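PDB 1O7X: citrate synthase from Sulfolobus solfataricus, which belongs to the citrate synthase family of mainly helical enzymes and is built here as a dimer of two copies of the same chain. Local coordinates for residues L28-Y33 against E45-L50; D37-G42 against M173-I178; G233-V238 against Y288-Q293; E280-A285 against V319-G324. All coordinates share one frame; numbering follows the deposited sequence.

Contact 1: L28-Y33 against E45-L50; sequences LRYRGY and EETIYL
Arg31 and Leu50 bring the two backbones nearest to each other, their CA atoms 7.6 Å apart, where a type I' turn from Tyr30 to Tyr33 faces helix 44-53. The turn links strands 27-30 and 33-34 as a tight beta hairpin, closed by paired backbone bonds between Tyr30 and Tyr33. Gly32 suits its third position, since at phi 91° a side chain would collide with the preceding carbonyl oxygen.

Arg31 carries the polar link. Its chain bends at chi2 (-89°), and Arg31 NE gives a hydrogen bond to Leu50 O at 3.0 Å, nearly straight at 159° and close to the guanidinium plane. Arg31 NH2 bonds to Met51 O, so one guanidinium grips two successive helix carbonyls. The methylenes of the same side chain serve as apolar surface: Arg31 CG lies 3.9 Å from Leu50 CD1, the two chains running past each other in opposite directions. Leucine suits this place because its branched end reaches two partners, the other being the Tyr33 ring, whose CD1 stands 3.8 Å from Leu50 CD2. One turn earlier in the helix, Thr47 CG2 approaches Tyr30 CD1 at 4.2 Å, while Tyr30 OH bonds to Ile178 O.

Leu38 of helix 35-41 packs on Tyr30, Tyr33 and Leu50; strand 19-22 pairs with strand 27-30 in the three-stranded antiparallel sheet, and its Thr19 packs on Tyr30.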
# COMPACT_ATOMS: atom_id res chain seq x y z
N LEU A 28 -14.08 -6.30 -24.66
CA LEU A 28 -13.19 -5.51 -23.83
C LEU A 28 -12.77 -4.25 -24.56
O LEU A 28 -12.08 -4.32 -25.59
CB LEU A 28 -11.95 -6.30 -23.39
CG LEU A 28 -10.91 -5.51 -22.59
CD1 LEU A 28 -11.45 -5.04 -21.25
CD2 LEU A 28 -9.65 -6.34 -22.38
N ARG A 29 -13.16 -3.07 -24.09
CA ARG A 29 -12.71 -1.86 -24.79
C ARG A 29 -12.05 -0.89 -23.83
O ARG A 29 -12.37 -0.80 -22.64
CB ARG A 29 -13.83 -1.15 -25.52
CG ARG A 29 -14.99 -1.94 -26.10
CD ARG A 29 -15.67 -1.13 -27.20
NE ARG A 29 -16.47 -1.97 -28.07
CZ ARG A 29 -17.79 -2.10 -27.94
NH1 ARG A 29 -18.46 -1.45 -26.99
NH2 ARG A 29 -18.43 -2.88 -28.79
N TYR A 30 -11.13 -0.10 -24.34
CA TYR A 30 -10.43 0.92 -23.59
C TYR A 30 -10.81 2.27 -24.21
O TYR A 30 -10.41 2.57 -25.32
CB TYR A 30 -8.93 0.78 -23.66
CG TYR A 30 -8.25 -0.41 -23.06
CD1 TYR A 30 -6.99 -0.77 -23.55
CD2 TYR A 30 -8.77 -1.15 -22.01
CE1 TYR A 30 -6.29 -1.84 -23.03
CE2 TYR A 30 -8.08 -2.23 -21.47
CZ TYR A 30 -6.86 -2.56 -21.99
OH TYR A 30 -6.16 -3.63 -21.51
N ARG A 31 -11.55 3.08 -23.47
CA ARG A 31 -12.00 4.38 -23.91
C ARG A 31 -12.89 4.28 -25.14
O ARG A 31 -12.72 5.15 -25.99
CB ARG A 31 -10.83 5.28 -24.29
CG ARG A 31 -9.88 5.64 -23.18
CD ARG A 31 -10.32 6.90 -22.47
NE ARG A 31 -9.18 7.56 -21.84
CZ ARG A 31 -9.39 8.39 -20.81
NH1 ARG A 31 -10.64 8.58 -20.41
NH2 ARG A 31 -8.35 9.00 -20.25
N GLY A 32 -13.69 3.24 -25.30
CA GLY A 32 -14.48 3.03 -26.49
C GLY A 32 -13.83 2.18 -27.58
O GLY A 32 -14.53 1.58 -28.40
N TYR A 33 -12.50 2.09 -27.61
CA TYR A 33 -11.78 1.32 -28.61
C TYR A 33 -11.64 -0.15 -28.30
O TYR A 33 -11.21 -0.41 -27.19
CB TYR A 33 -10.38 1.95 -28.78
CG TYR A 33 -10.53 3.39 -29.24
CD1 TYR A 33 -10.60 4.42 -28.33
CD2 TYR A 33 -10.69 3.69 -30.60
CE1 TYR A 33 -10.77 5.72 -28.74
CE2 TYR A 33 -10.86 4.99 -31.02
CZ TYR A 33 -10.90 6.01 -30.09
OH TYR A 33 -11.06 7.33 -30.48
N GLU A 45 2.77 2.29 -26.61
CA GLU A 45 2.91 3.73 -26.54
C GLU A 45 1.63 4.47 -26.89
O GLU A 45 1.25 5.47 -26.26
CB GLU A 45 4.02 4.17 -27.51
CG GLU A 45 5.43 3.89 -27.04
CD GLU A 45 6.04 2.62 -27.59
OE1 GLU A 45 5.27 1.75 -28.04
OE2 GLU A 45 7.28 2.47 -27.60
N GLU A 46 0.91 3.99 -27.90
CA GLU A 46 -0.33 4.61 -28.33
C GLU A 46 -1.39 4.39 -27.26
O GLU A 46 -2.20 5.26 -26.99
CB GLU A 46 -0.78 4.07 -29.70
CG GLU A 46 -2.03 4.82 -30.21
CD GLU A 46 -2.65 4.16 -31.42
OE1 GLU A 46 -2.84 2.93 -31.36
OE2 GLU A 46 -2.93 4.83 -32.43
N THR A 47 -1.33 3.24 -26.59
CA THR A 47 -2.23 2.93 -25.48
C THR A 47 -1.88 3.78 -24.27
O THR A 47 -2.75 4.15 -23.46
CB THR A 47 -2.19 1.43 -25.13
OG1 THR A 47 -2.44 0.66 -26.31
CG2 THR A 47 -3.26 1.11 -24.09
N ILE A 48 -0.60 4.13 -24.12
CA ILE A 48 -0.25 5.02 -23.01
C ILE A 48 -0.95 6.35 -23.28
O ILE A 48 -1.83 6.72 -22.51
CB ILE A 48 1.25 5.21 -22.85
CG1 ILE A 48 1.90 3.89 -22.44
CG2 ILE A 48 1.52 6.28 -21.82
CD1 ILE A 48 3.39 3.91 -22.65
N TYR A 49 -0.68 6.96 -24.42
CA TYR A 49 -1.31 8.21 -24.83
C TYR A 49 -2.83 8.24 -24.66
O TYR A 49 -3.35 9.21 -24.12
CB TYR A 49 -0.98 8.56 -26.31
CG TYR A 49 -1.36 10.02 -26.57
CD1 TYR A 49 -0.43 11.04 -26.46
CD2 TYR A 49 -2.67 10.35 -26.89
CE1 TYR A 49 -0.80 12.35 -26.67
CE2 TYR A 49 -3.05 11.66 -27.10
CZ TYR A 49 -2.10 12.65 -26.99
OH TYR A 49 -2.50 13.95 -27.19
N LEU A 50 -3.54 7.25 -25.18
CA LEU A 50 -4.99 7.16 -25.11
C LEU A 50 -5.53 7.07 -23.69
O LEU A 50 -6.53 7.65 -23.26
CB LEU A 50 -5.42 5.91 -25.92
CG LEU A 50 -6.88 5.50 -25.86
CD1 LEU A 50 -7.77 6.66 -26.28
CD2 LEU A 50 -7.21 4.27 -26.69

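Contact 2: D37-G42 against M173-I178; sequences DLVNYG and MDKALI
Lys175 and Gly42 make the polar bridge between two nearly antiparallel helices, whose axes lie 9.7 Å apart at 164°. Lys175 NZ donates to Gly42 O at 2.9 Å. The same ammonium forms a salt bridge with its neighbour in sequence, Asp174 OD1, at 2.8 Å, and Asp174 OD2 takes the backbone N-H of Tyr44. The aspartate thus joins the lysine to the start of the next helix, and its negative charge would be expected to favour a protonated lysine.

Packing contacts lie alongside. The lysine chain, bent at chi2 (-45°), passes obliquely over Val39, with Lys175 CD 4.2 Å from Val39 CG2; a long flexible residue can thus cover valine and still reach a carbonyl beyond the helix end. Ile178 supplies two branches: its CG2 meets Leu38 CB at 4.1 Å, while its CD1 lies 4.0 Å from Gly42 O. Gly42 is the first residue to leave helical geometry, and its carbonyl is the one the lysine reaches.

Joining residues far apart in sequence, this is antiparallel helix packing of the kind from which the mainly helical citrate synthase fold is built, with a lysine tying the C-terminal end of one helix to its partner.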
# COMPACT_ATOMS: atom_id res chain seq x y z
N ASP A 37 -8.74 -3.68 -32.14
CA ASP A 37 -8.19 -2.59 -32.95
C ASP A 37 -6.83 -2.16 -32.44
O ASP A 37 -5.90 -2.05 -33.26
CB ASP A 37 -9.18 -1.46 -33.17
CG ASP A 37 -10.46 -2.00 -33.78
OD1 ASP A 37 -10.42 -2.74 -34.78
OD2 ASP A 37 -11.56 -1.73 -33.25
N LEU A 38 -6.61 -2.00 -31.13
CA LEU A 38 -5.30 -1.61 -30.62
C LEU A 38 -4.23 -2.68 -30.75
O LEU A 38 -3.11 -2.38 -31.20
CB LEU A 38 -5.48 -1.11 -29.20
CG LEU A 38 -6.70 -0.23 -28.91
CD1 LEU A 38 -7.03 -0.28 -27.42
CD2 LEU A 38 -6.52 1.22 -29.35
N VAL A 39 -4.49 -3.95 -30.45
CA VAL A 39 -3.37 -4.91 -30.63
C VAL A 39 -3.07 -5.07 -32.12
O VAL A 39 -1.91 -5.09 -32.55
CB VAL A 39 -3.50 -6.20 -29.82
CG1 VAL A 39 -4.87 -6.34 -29.19
CG2 VAL A 39 -3.18 -7.47 -30.58
N ASN A 40 -4.09 -5.10 -32.97
CA ASN A 40 -3.94 -5.16 -34.40
C ASN A 40 -3.13 -4.00 -35.00
O ASN A 40 -2.26 -4.22 -35.84
CB ASN A 40 -5.31 -5.08 -35.09
CG ASN A 40 -6.01 -6.40 -35.27
OD1 ASN A 40 -5.35 -7.44 -35.34
ND2 ASN A 40 -7.34 -6.37 -35.35
N TYR A 41 -3.49 -2.76 -34.66
CA TYR A 41 -2.92 -1.60 -35.28
C TYR A 41 -1.96 -0.68 -34.56
O TYR A 41 -1.14 -0.08 -35.26
CB TYR A 41 -4.09 -0.71 -35.77
CG TYR A 41 -4.96 -1.41 -36.79
CD1 TYR A 41 -6.34 -1.36 -36.62
CD2 TYR A 41 -4.45 -2.10 -37.88
CE1 TYR A 41 -7.18 -1.99 -37.53
CE2 TYR A 41 -5.28 -2.72 -38.79
CZ TYR A 41 -6.64 -2.66 -38.61
OH TYR A 41 -7.51 -3.27 -39.48
N GLY A 42 -2.08 -0.45 -33.25
CA GLY A 42 -1.14 0.47 -32.60
C GLY A 42 -0.17 -0.29 -31.70
O GLY A 42 -0.09 -1.52 -31.69
N MET A 173 5.98 -8.83 -26.79
CA MET A 173 6.10 -8.04 -25.58
C MET A 173 5.16 -6.83 -25.65
O MET A 173 4.35 -6.63 -24.74
CB MET A 173 7.52 -7.53 -25.30
CG MET A 173 7.64 -7.01 -23.86
SD MET A 173 7.17 -8.30 -22.70
CE MET A 173 5.99 -7.50 -21.63
N ASP A 174 5.27 -6.02 -26.70
CA ASP A 174 4.46 -4.84 -26.92
C ASP A 174 2.95 -5.09 -26.92
O ASP A 174 2.20 -4.23 -26.46
CB ASP A 174 4.87 -4.17 -28.24
CG ASP A 174 3.95 -3.04 -28.67
OD1 ASP A 174 3.09 -3.27 -29.56
OD2 ASP A 174 4.06 -1.93 -28.09
N LYS A 175 2.47 -6.22 -27.43
CA LYS A 175 1.03 -6.50 -27.44
C LYS A 175 0.55 -6.94 -26.06
O LYS A 175 -0.56 -6.63 -25.61
CB LYS A 175 0.62 -7.55 -28.48
CG LYS A 175 0.97 -7.23 -29.91
CD LYS A 175 0.65 -5.80 -30.29
CE LYS A 175 1.39 -5.46 -31.57
NZ LYS A 175 1.51 -3.97 -31.71
N ALA A 176 1.47 -7.64 -25.38
CA ALA A 176 1.26 -8.09 -24.02
C ALA A 176 0.90 -6.89 -23.12
O ALA A 176 -0.05 -6.97 -22.36
CB ALA A 176 2.52 -8.75 -23.47
N LEU A 177 1.67 -5.82 -23.27
CA LEU A 177 1.52 -4.59 -22.52
C LEU A 177 0.16 -3.94 -22.72
O LEU A 177 -0.50 -3.58 -21.73
CB LEU A 177 2.66 -3.62 -22.83
CG LEU A 177 4.09 -4.07 -22.50
CD1 LEU A 177 5.11 -3.09 -23.04
CD2 LEU A 177 4.27 -4.27 -21.00
N ILE A 178 -0.28 -3.83 -23.98
CA ILE A 178 -1.61 -3.33 -24.28
C ILE A 178 -2.66 -4.25 -23.66
O ILE A 178 -3.66 -3.76 -23.11
CB ILE A 178 -1.91 -3.33 -25.80
CG1 ILE A 178 -0.84 -2.52 -26.54
CG2 ILE A 178 -3.31 -2.83 -26.13
CD1 ILE A 178 -0.64 -2.97 -27.98

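Contact 3: G233-V238 against Y288-Q293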
# COMPACT_ATOMS: atom_id res chain seq x y z
N GLY A 233 4.13 -32.28 -18.27
CA GLY A 233 5.42 -32.59 -18.85
C GLY A 233 5.31 -32.82 -20.34
O GLY A 233 5.82 -32.04 -21.15
N ASP A 234 4.66 -33.92 -20.71
CA ASP A 234 4.52 -34.23 -22.14
C ASP A 234 3.05 -34.37 -22.51
O ASP A 234 2.21 -34.82 -21.74
CB ASP A 234 5.43 -35.41 -22.42
CG ASP A 234 4.93 -36.45 -23.39
OD1 ASP A 234 4.89 -36.15 -24.60
OD2 ASP A 234 4.59 -37.56 -22.90
N PRO A 235 2.73 -33.97 -23.74
CA PRO A 235 1.40 -34.00 -24.31
C PRO A 235 0.69 -35.34 -24.28
O PRO A 235 -0.54 -35.39 -24.29
CB PRO A 235 1.60 -33.57 -25.76
CG PRO A 235 2.84 -32.75 -25.73
CD PRO A 235 3.71 -33.39 -24.70
N ASN A 236 1.42 -36.45 -24.21
CA ASN A 236 0.86 -37.78 -24.16
C ASN A 236 0.25 -38.12 -22.81
O ASN A 236 -0.43 -39.16 -22.72
CB ASN A 236 1.93 -38.80 -24.55
CG ASN A 236 2.14 -38.81 -26.06
OD1 ASN A 236 1.17 -38.79 -26.83
ND2 ASN A 236 3.40 -38.82 -26.47
N ARG A 237 0.44 -37.28 -21.80
CA ARG A 237 -0.16 -37.52 -20.49
C ARG A 237 -1.37 -36.63 -20.23
O ARG A 237 -2.06 -36.86 -19.23
CB ARG A 237 0.87 -37.34 -19.39
CG ARG A 237 2.26 -37.88 -19.64
CD ARG A 237 2.31 -39.40 -19.52
NE ARG A 237 3.65 -39.90 -19.78
CZ ARG A 237 4.06 -41.16 -19.69
NH1 ARG A 237 3.24 -42.14 -19.32
NH2 ARG A 237 5.33 -41.46 -19.96
N VAL A 238 -1.67 -35.64 -21.08
CA VAL A 238 -2.81 -34.76 -20.84
C VAL A 238 -4.05 -35.55 -20.41
O VAL A 238 -4.51 -35.34 -19.28
CB VAL A 238 -3.19 -33.82 -22.00
CG1 VAL A 238 -4.51 -33.10 -21.72
CG2 VAL A 238 -2.13 -32.76 -22.24
N TYR A 288 5.06 -26.97 -24.15
CA TYR A 288 4.07 -26.45 -23.21
C TYR A 288 2.81 -25.93 -23.90
O TYR A 288 1.71 -26.14 -23.40
CB TYR A 288 4.64 -25.37 -22.28
CG TYR A 288 5.75 -25.87 -21.39
CD1 TYR A 288 6.93 -25.14 -21.27
CD2 TYR A 288 5.63 -27.06 -20.70
CE1 TYR A 288 7.95 -25.60 -20.46
CE2 TYR A 288 6.65 -27.54 -19.91
CZ TYR A 288 7.80 -26.80 -19.79
OH TYR A 288 8.83 -27.25 -18.99
N PHE A 289 2.96 -25.33 -25.08
CA PHE A 289 1.87 -24.87 -25.90
C PHE A 289 1.01 -26.05 -26.38
O PHE A 289 -0.21 -25.89 -26.58
CB PHE A 289 2.31 -24.08 -27.15
CG PHE A 289 1.11 -23.50 -27.87
CD1 PHE A 289 0.48 -22.37 -27.40
CD2 PHE A 289 0.60 -24.13 -28.99
CE1 PHE A 289 -0.62 -21.85 -28.05
CE2 PHE A 289 -0.50 -23.61 -29.65
CZ PHE A 289 -1.11 -22.47 -29.19
N GLU A 290 1.63 -27.20 -26.56
CA GLU A 290 0.86 -28.37 -26.99
C GLU A 290 0.10 -28.96 -25.82
O GLU A 290 -1.02 -29.40 -26.03
CB GLU A 290 1.75 -29.38 -27.69
CG GLU A 290 2.33 -28.84 -29.00
CD GLU A 290 3.18 -29.94 -29.63
OE1 GLU A 290 2.93 -31.11 -29.26
OE2 GLU A 290 4.03 -29.59 -30.45
N ILE A 291 0.64 -28.91 -24.62
CA ILE A 291 -0.07 -29.36 -23.42
C ILE A 291 -1.27 -28.43 -23.22
O ILE A 291 -2.40 -28.83 -22.97
CB ILE A 291 0.82 -29.30 -22.17
CG1 ILE A 291 1.70 -30.56 -22.07
CG2 ILE A 291 0.02 -29.13 -20.89
CD1 ILE A 291 3.16 -30.25 -22.29
N ALA A 292 -0.97 -27.13 -23.29
CA ALA A 292 -1.99 -26.11 -23.11
C ALA A 292 -3.13 -26.31 -24.11
O ALA A 292 -4.28 -26.60 -23.71
CB ALA A 292 -1.34 -24.74 -23.20
N GLN A 293 -2.86 -26.27 -25.41
CA GLN A 293 -3.90 -26.44 -26.43
C GLN A 293 -4.74 -27.71 -26.28
O GLN A 293 -5.94 -27.64 -26.59
CB GLN A 293 -3.29 -26.34 -27.82
CG GLN A 293 -4.19 -26.67 -28.99
CD GLN A 293 -3.41 -26.56 -30.30
OE1 GLN A 293 -2.24 -26.92 -30.35
NE2 GLN A 293 -4.05 -26.05 -31.35
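Ile291 is the main apolar element, reaching from helix 283-303 into the bend made by Gly233, Asp234 and Pro235. The backbones come close here, with the CA atoms of Pro235 and Ile291 4.9 Å apart. Ile291 CG1 lies anti to its own carbonyl carbon (chi1 -83°), and this branch carries the methyl to the loop: Ile291 CG1 is 3.9 Å from Pro235 N, and Ile291 CD1 is 4.0 Å from Pro235 CD. The proline ring and the isoleucine chain cross at about a right angle. Proline probably suits the place because its backbone nitrogen bears no N-H that the Ile291 methylene would leave without a partner. Further along, where helix 238-248 begins, Val238 CG2 stands 4.0 Å from Ile291 O, so the isoleucine is met through its backbone as well as its side chain.

The loop is the short connection between helices 221-232 and 238-248 in this mainly helical fold, and the contact lays that corner against a third helix. Gly233 is the first residue beyond helix 221-232, with a phi of 91°, at which a side chain would strike the preceding carbonyl oxygen.

Polar groups take part mostly through non-bonded contact. Gly233 O faces the Ile291 methyl and is bonded by Arg287 NH1, one turn back along the helix. Glu290 crosses the proline ring obliquely, Glu290 OE1 lying 3.9 Å from Pro235 CG, while its other oxygen, Glu290 OE2, forms a salt bridge with Arg286 NE. Glutamate suits this partly exposed place: its methylene, Glu290 CB, packs on the proline 4.0 Å from Pro235 CG.

Contact 4: E280-A285 against V319-G324; sequences ERNADA and VFYALG
Tyr321 lays the edge of its ring against Asp284 and the backbone of Ala285, with Tyr321 CE2 4.0 Å from Asp284 CB. This is helix-to-helix packing in the mainly helical citrate synthase fold: the first turn of helix 283-303 meets the last turn of helix 316-323. Tyr321 CG is anti to its backbone N (chi1 -174°), which swings the ring out toward the other helix. The Asp284 CB atom lies in the ring plane, and Ala285 N also sits at this edge, 4.2 Å from Tyr321 CE2. A tyrosine suits the partly exposed border, since its ring can pack inward while its hydroxyl extends toward polar groups. Carboxylate and ring planes stand 76° apart, and Asp284 OD1 forms a salt bridge with Arg287 NH2.

The backbones are nearest where both residues are alanine, the CA atoms of Ala285 and Ala322 being 5.6 Å apart. Small side chains allow that approach. Asn282, at the N-cap position though its side chain makes no capping bond, turns its amide oxygen toward the end of the other helix, Asn282 OD1 lying 4.2 Å from Ala322 CA. That helix closes in a Schellman motif at Gly324, whose positive phi of 118° suits a residue without a side chain. Phe226 and Tyr288 also meet the Tyr321 ring, the latter edge-to-face. Where the alanines pass, their methyls touch, Ala285 CB to Ala322 CB at 4.1 Å.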
# COMPACT_ATOMS: atom_id res chain seq x y z
N GLU A 280 7.91 -21.69 -32.63
CA GLU A 280 8.86 -22.30 -33.56
C GLU A 280 10.25 -22.31 -32.91
O GLU A 280 10.87 -23.33 -32.68
CB GLU A 280 8.96 -21.52 -34.87
CG GLU A 280 7.62 -21.09 -35.42
CD GLU A 280 7.05 -19.86 -34.74
OE1 GLU A 280 7.85 -19.07 -34.19
OE2 GLU A 280 5.81 -19.72 -34.76
N ARG A 281 10.71 -21.09 -32.61
CA ARG A 281 11.97 -20.85 -31.95
C ARG A 281 12.17 -21.72 -30.71
O ARG A 281 13.22 -22.34 -30.56
CB ARG A 281 12.08 -19.36 -31.56
CG ARG A 281 12.86 -19.06 -30.29
CD ARG A 281 13.59 -17.73 -30.33
NE ARG A 281 14.95 -17.82 -29.80
CZ ARG A 281 15.57 -16.81 -29.19
NH1 ARG A 281 14.98 -15.64 -29.03
NH2 ARG A 281 16.81 -16.98 -28.74
N ASN A 282 11.18 -21.70 -29.81
CA ASN A 282 11.32 -22.39 -28.55
C ASN A 282 10.64 -23.74 -28.47
O ASN A 282 9.43 -23.90 -28.31
CB ASN A 282 10.84 -21.46 -27.43
CG ASN A 282 11.86 -21.38 -26.31
OD1 ASN A 282 11.54 -20.97 -25.19
ND2 ASN A 282 13.09 -21.76 -26.61
N ALA A 283 11.48 -24.77 -28.54
CA ALA A 283 11.05 -26.16 -28.48
C ALA A 283 10.43 -26.47 -27.13
O ALA A 283 9.48 -27.24 -27.04
CB ALA A 283 12.22 -27.08 -28.80
N ASP A 284 10.95 -25.82 -26.09
CA ASP A 284 10.35 -25.98 -24.77
C ASP A 284 8.98 -25.29 -24.73
O ASP A 284 8.07 -25.84 -24.11
CB ASP A 284 11.28 -25.48 -23.67
CG ASP A 284 11.35 -26.51 -22.55
OD1 ASP A 284 10.39 -27.31 -22.43
OD2 ASP A 284 12.33 -26.53 -21.78
N ALA A 285 8.83 -24.15 -25.39
CA ALA A 285 7.57 -23.43 -25.45
C ALA A 285 6.46 -24.25 -26.12
O ALA A 285 5.39 -24.48 -25.57
CB ALA A 285 7.75 -22.12 -26.20
N VAL A 319 3.50 -16.93 -23.63
CA VAL A 319 4.19 -15.85 -24.36
C VAL A 319 5.44 -15.41 -23.60
O VAL A 319 6.55 -15.28 -24.14
CB VAL A 319 3.24 -14.68 -24.63
CG1 VAL A 319 3.93 -13.45 -25.19
CG2 VAL A 319 2.15 -15.18 -25.57
N PHE A 320 5.26 -15.16 -22.29
CA PHE A 320 6.36 -14.67 -21.46
C PHE A 320 7.48 -15.70 -21.44
O PHE A 320 8.63 -15.30 -21.60
CB PHE A 320 5.93 -14.24 -20.06
CG PHE A 320 4.88 -13.17 -20.00
CD1 PHE A 320 3.75 -13.33 -19.22
CD2 PHE A 320 5.03 -11.98 -20.71
CE1 PHE A 320 2.79 -12.33 -19.18
CE2 PHE A 320 4.07 -11.00 -20.66
CZ PHE A 320 2.94 -11.15 -19.90
N TYR A 321 7.13 -16.98 -21.27
CA TYR A 321 8.11 -18.06 -21.26
C TYR A 321 8.81 -18.11 -22.62
O TYR A 321 10.03 -18.14 -22.71
CB TYR A 321 7.47 -19.41 -20.98
CG TYR A 321 8.48 -20.53 -20.82
CD1 TYR A 321 9.27 -20.61 -19.67
CD2 TYR A 321 8.64 -21.51 -21.79
CE1 TYR A 321 10.20 -21.63 -19.51
CE2 TYR A 321 9.57 -22.54 -21.62
CZ TYR A 321 10.35 -22.59 -20.49
OH TYR A 321 11.26 -23.60 -20.31
N ALA A 322 8.04 -17.99 -23.70
CA ALA A 322 8.61 -17.96 -25.04
C ALA A 322 9.52 -16.76 -25.23
O ALA A 322 10.53 -16.90 -25.94
CB ALA A 322 7.51 -18.04 -26.09
N LEU A 323 9.28 -15.60 -24.63
CA LEU A 323 10.19 -14.47 -24.81
C LEU A 323 11.48 -14.71 -24.02
O LEU A 323 12.48 -14.04 -24.31
CB LEU A 323 9.59 -13.11 -24.47
CG LEU A 323 8.28 -12.64 -25.09
CD1 LEU A 323 7.78 -11.33 -24.51
CD2 LEU A 323 8.43 -12.41 -26.59
N GLY A 324 11.51 -15.64 -23.08
CA GLY A 324 12.71 -15.90 -22.29
C GLY A 324 12.61 -15.68 -20.79
O GLY A 324 13.59 -15.91 -20.07

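Two pairs of contacts emerge. Contacts 1 and 2, with centres about 10 Å apart, interleave along the chain and use the successive helices 35-41 and 44-53; they touch where the hairpin meets helix 167-180. Contacts 3 and 4, about 14 Å apart between centres, also alternate in sequence and share helix 283-303, touching through Tyr288 and Tyr321. The pairs follow one another in the chain. Contact 2 touches contact 4 through Met173 and Ala176 against Phe320 and Leu323, whereas the centres of contacts 1 and 3 are about 35 Å apart. Helices 167-180 and 316-323 thus connect the early hairpin region with the later helices.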